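Local coordinates for protein aminotransferase, class IV (Brucella abortus, PDB 4TVI) that probably transfers the amino group of leucine, isoleucine or valine to 2-oxoglutarate, using pyridoxal 5'-phosphate as cofactor, at residues L70-L78 with A304-A312. Sequence-based numbering, arbitrary orientation.
Sequences LFEGVTPDL and ALYWEWAHA
The carboxylate of E72 is held by two ring N-H groups of segment 304-312. NE2 of H311 donates a bent bond to OE1 over 2.8 Å, on the anti side. NE1 of W307 donates to OE2 over 2.9 Å, on the syn side and almost straight (175°). Both donors stand out of the carboxylate plane, though OE2 lies in the plane of the W307 indole. Held through both oxygens, the group has little freedom to rotate; the imidazole lies nearly parallel to it, and the two donors would probably stabilise its negative charge.

Next to this polar end the contact turns apolar. F71 lays CE2 over one face of the W307 indole, 3.6 Å from CE2 of that ring, with the planes inclined at 46°. The imidazole of H311 takes a CH-pi contact from V74: CG2, placed between the backbone N and the carbonyl carbon (chi1 of CG1 -60°), sits 4.3 Å from the ring centroid.

P76 rests against Y306, W309 and CB of A310, its CB 3.4 Å from CZ3 of W309 and its CG by OH of Y306. A water joins OD2 of D77, to which it donates, to OH of Y306, at 2.6 Å from each, while OD1 of D77 forms a salt bridge with R245.

In this way the type I' turn F71-V74 and type II turn T75-L78, linking edge strand 64-70 of the five-stranded antiparallel sheet to helix 78-91, pack against C-terminal helix 297-310 beside the mixed sheet, consistent with the two-domain class IV fold; helix 241-252 adjoins D77, Y306 and W309, and K281 of strand 281-288 touches F71, Y306 and W307.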
# COMPACT_ATOMS: atom_id res chain seq x y z
N LEU A 70 -3.64 3.31 25.80
CA LEU A 70 -3.74 3.73 27.20
C LEU A 70 -5.20 3.67 27.63
O LEU A 70 -6.06 4.28 27.00
CB LEU A 70 -3.20 5.15 27.38
CG LEU A 70 -3.55 5.81 28.72
CD1 LEU A 70 -2.87 5.09 29.88
CD2 LEU A 70 -3.20 7.31 28.70
N PHE A 71 -5.49 2.89 28.66
CA PHE A 71 -6.85 2.82 29.18
C PHE A 71 -6.84 2.46 30.66
O PHE A 71 -6.04 1.64 31.10
CB PHE A 71 -7.69 1.80 28.39
CG PHE A 71 -7.26 0.37 28.59
CD1 PHE A 71 -6.27 -0.19 27.79
CD2 PHE A 71 -7.85 -0.42 29.57
CE1 PHE A 71 -5.88 -1.51 27.97
CE2 PHE A 71 -7.46 -1.73 29.76
CZ PHE A 71 -6.48 -2.28 28.96
N GLU A 72 -7.73 3.10 31.43
CA GLU A 72 -7.83 2.87 32.87
C GLU A 72 -6.47 3.01 33.55
O GLU A 72 -6.19 2.34 34.55
CB GLU A 72 -8.44 1.50 33.14
CG GLU A 72 -9.84 1.35 32.57
CD GLU A 72 -10.35 -0.07 32.60
OE1 GLU A 72 -9.86 -0.87 33.44
OE2 GLU A 72 -11.24 -0.40 31.79
N GLY A 73 -5.62 3.88 33.00
CA GLY A 73 -4.34 4.21 33.60
C GLY A 73 -3.20 3.27 33.26
O GLY A 73 -2.09 3.45 33.76
N VAL A 74 -3.45 2.26 32.42
CA VAL A 74 -2.40 1.30 32.11
C VAL A 74 -2.15 1.21 30.60
O VAL A 74 -3.03 1.52 29.79
CB VAL A 74 -2.73 -0.11 32.67
CG1 VAL A 74 -2.89 -0.04 34.19
CG2 VAL A 74 -3.99 -0.68 32.04
N THR A 75 -0.94 0.78 30.23
CA THR A 75 -0.53 0.69 28.83
C THR A 75 0.07 -0.69 28.51
O THR A 75 1.26 -0.79 28.22
CB THR A 75 0.52 1.76 28.48
OG1 THR A 75 1.67 1.61 29.34
CG2 THR A 75 -0.05 3.16 28.66
N PRO A 76 -0.77 -1.74 28.57
CA PRO A 76 -0.27 -3.11 28.40
C PRO A 76 0.42 -3.35 27.07
O PRO A 76 -0.05 -2.90 26.03
CB PRO A 76 -1.54 -3.96 28.51
CG PRO A 76 -2.66 -3.03 28.20
CD PRO A 76 -2.23 -1.70 28.75
N ASP A 77 1.56 -4.04 27.13
CA ASP A 77 2.32 -4.43 25.95
C ASP A 77 2.76 -3.24 25.10
O ASP A 77 2.99 -3.38 23.89
CB ASP A 77 1.52 -5.42 25.08
CG ASP A 77 1.62 -6.86 25.60
OD1 ASP A 77 2.69 -7.23 26.13
OD2 ASP A 77 0.63 -7.61 25.48
N LEU A 78 2.87 -2.07 25.72
CA LEU A 78 3.40 -0.90 25.03
C LEU A 78 4.82 -1.18 24.53
O LEU A 78 5.22 -0.70 23.48
CB LEU A 78 3.40 0.34 25.95
CG LEU A 78 4.11 1.58 25.40
CD1 LEU A 78 3.52 2.01 24.06
CD2 LEU A 78 4.04 2.73 26.40
N ALA A 304 -11.76 -10.80 30.71
CA ALA A 304 -11.55 -10.60 32.14
C ALA A 304 -10.09 -10.87 32.50
O ALA A 304 -9.48 -10.11 33.25
CB ALA A 304 -12.47 -11.50 32.95
N LEU A 305 -9.55 -11.94 31.94
CA LEU A 305 -8.16 -12.33 32.19
C LEU A 305 -7.19 -11.27 31.68
O LEU A 305 -6.17 -11.00 32.31
CB LEU A 305 -7.85 -13.67 31.52
CG LEU A 305 -8.50 -14.90 32.16
CD1 LEU A 305 -8.31 -16.13 31.27
CD2 LEU A 305 -7.92 -15.13 33.55
N TYR A 306 -7.52 -10.66 30.54
CA TYR A 306 -6.66 -9.63 29.99
C TYR A 306 -6.62 -8.43 30.92
O TYR A 306 -5.55 -7.90 31.22
CB TYR A 306 -7.13 -9.20 28.59
CG TYR A 306 -6.14 -8.27 27.93
CD1 TYR A 306 -6.17 -6.90 28.16
CD2 TYR A 306 -5.14 -8.77 27.09
CE1 TYR A 306 -5.26 -6.05 27.57
CE2 TYR A 306 -4.22 -7.93 26.49
CZ TYR A 306 -4.29 -6.57 26.74
OH TYR A 306 -3.37 -5.71 26.16
N TRP A 307 -7.79 -8.00 31.38
CA TRP A 307 -7.89 -6.84 32.27
C TRP A 307 -7.19 -7.08 33.60
O TRP A 307 -6.57 -6.16 34.14
CB TRP A 307 -9.36 -6.49 32.50
CG TRP A 307 -9.80 -5.27 31.75
CD1 TRP A 307 -10.12 -4.05 32.27
CD2 TRP A 307 -9.95 -5.16 30.33
NE1 TRP A 307 -10.47 -3.19 31.27
CE2 TRP A 307 -10.37 -3.84 30.07
CE3 TRP A 307 -9.77 -6.04 29.26
CZ2 TRP A 307 -10.62 -3.38 28.77
CZ3 TRP A 307 -10.01 -5.58 27.98
CH2 TRP A 307 -10.43 -4.26 27.74
N GLU A 308 -7.26 -8.31 34.13
CA GLU A 308 -6.56 -8.63 35.37
C GLU A 308 -5.07 -8.45 35.21
O GLU A 308 -4.43 -7.77 36.02
CB GLU A 308 -6.81 -10.07 35.83
CG GLU A 308 -5.85 -10.46 36.96
CD GLU A 308 -5.87 -11.94 37.31
OE1 GLU A 308 -6.08 -12.77 36.40
OE2 GLU A 308 -5.67 -12.28 38.50
N TRP A 309 -4.52 -9.06 34.17
CA TRP A 309 -3.10 -8.96 33.91
C TRP A 309 -2.67 -7.52 33.64
O TRP A 309 -1.62 -7.08 34.11
CB TRP A 309 -2.71 -9.85 32.72
CG TRP A 309 -1.35 -9.53 32.20
CD1 TRP A 309 -0.16 -9.93 32.72
CD2 TRP A 309 -1.05 -8.72 31.06
NE1 TRP A 309 0.88 -9.42 31.97
CE2 TRP A 309 0.36 -8.68 30.94
CE3 TRP A 309 -1.82 -8.03 30.12
CZ2 TRP A 309 1.00 -7.97 29.93
CZ3 TRP A 309 -1.18 -7.33 29.12
CH2 TRP A 309 0.21 -7.30 29.03
N ALA A 310 -3.49 -6.80 32.89
CA ALA A 310 -3.16 -5.42 32.54
C ALA A 310 -3.04 -4.55 33.79
O ALA A 310 -2.21 -3.65 33.84
CB ALA A 310 -4.20 -4.85 31.59
N HIS A 311 -3.87 -4.83 34.79
CA HIS A 311 -3.87 -4.06 36.02
C HIS A 311 -3.05 -4.71 37.13
O HIS A 311 -3.00 -4.21 38.26
CB HIS A 311 -5.30 -3.84 36.52
CG HIS A 311 -6.06 -2.81 35.76
ND1 HIS A 311 -5.82 -1.46 35.88
CD2 HIS A 311 -7.07 -2.93 34.86
CE1 HIS A 311 -6.64 -0.79 35.09
NE2 HIS A 311 -7.41 -1.66 34.46
N ALA A 312 -2.40 -5.83 36.83
CA ALA A 312 -1.60 -6.51 37.84
C ALA A 312 -0.31 -5.74 38.11
O ALA A 312 0.10 -4.90 37.31
CB ALA A 312 -1.29 -7.94 37.41
OXT ALA A 312 0.34 -5.94 39.14
O HOH W 1 -1.76 -6.99 24.62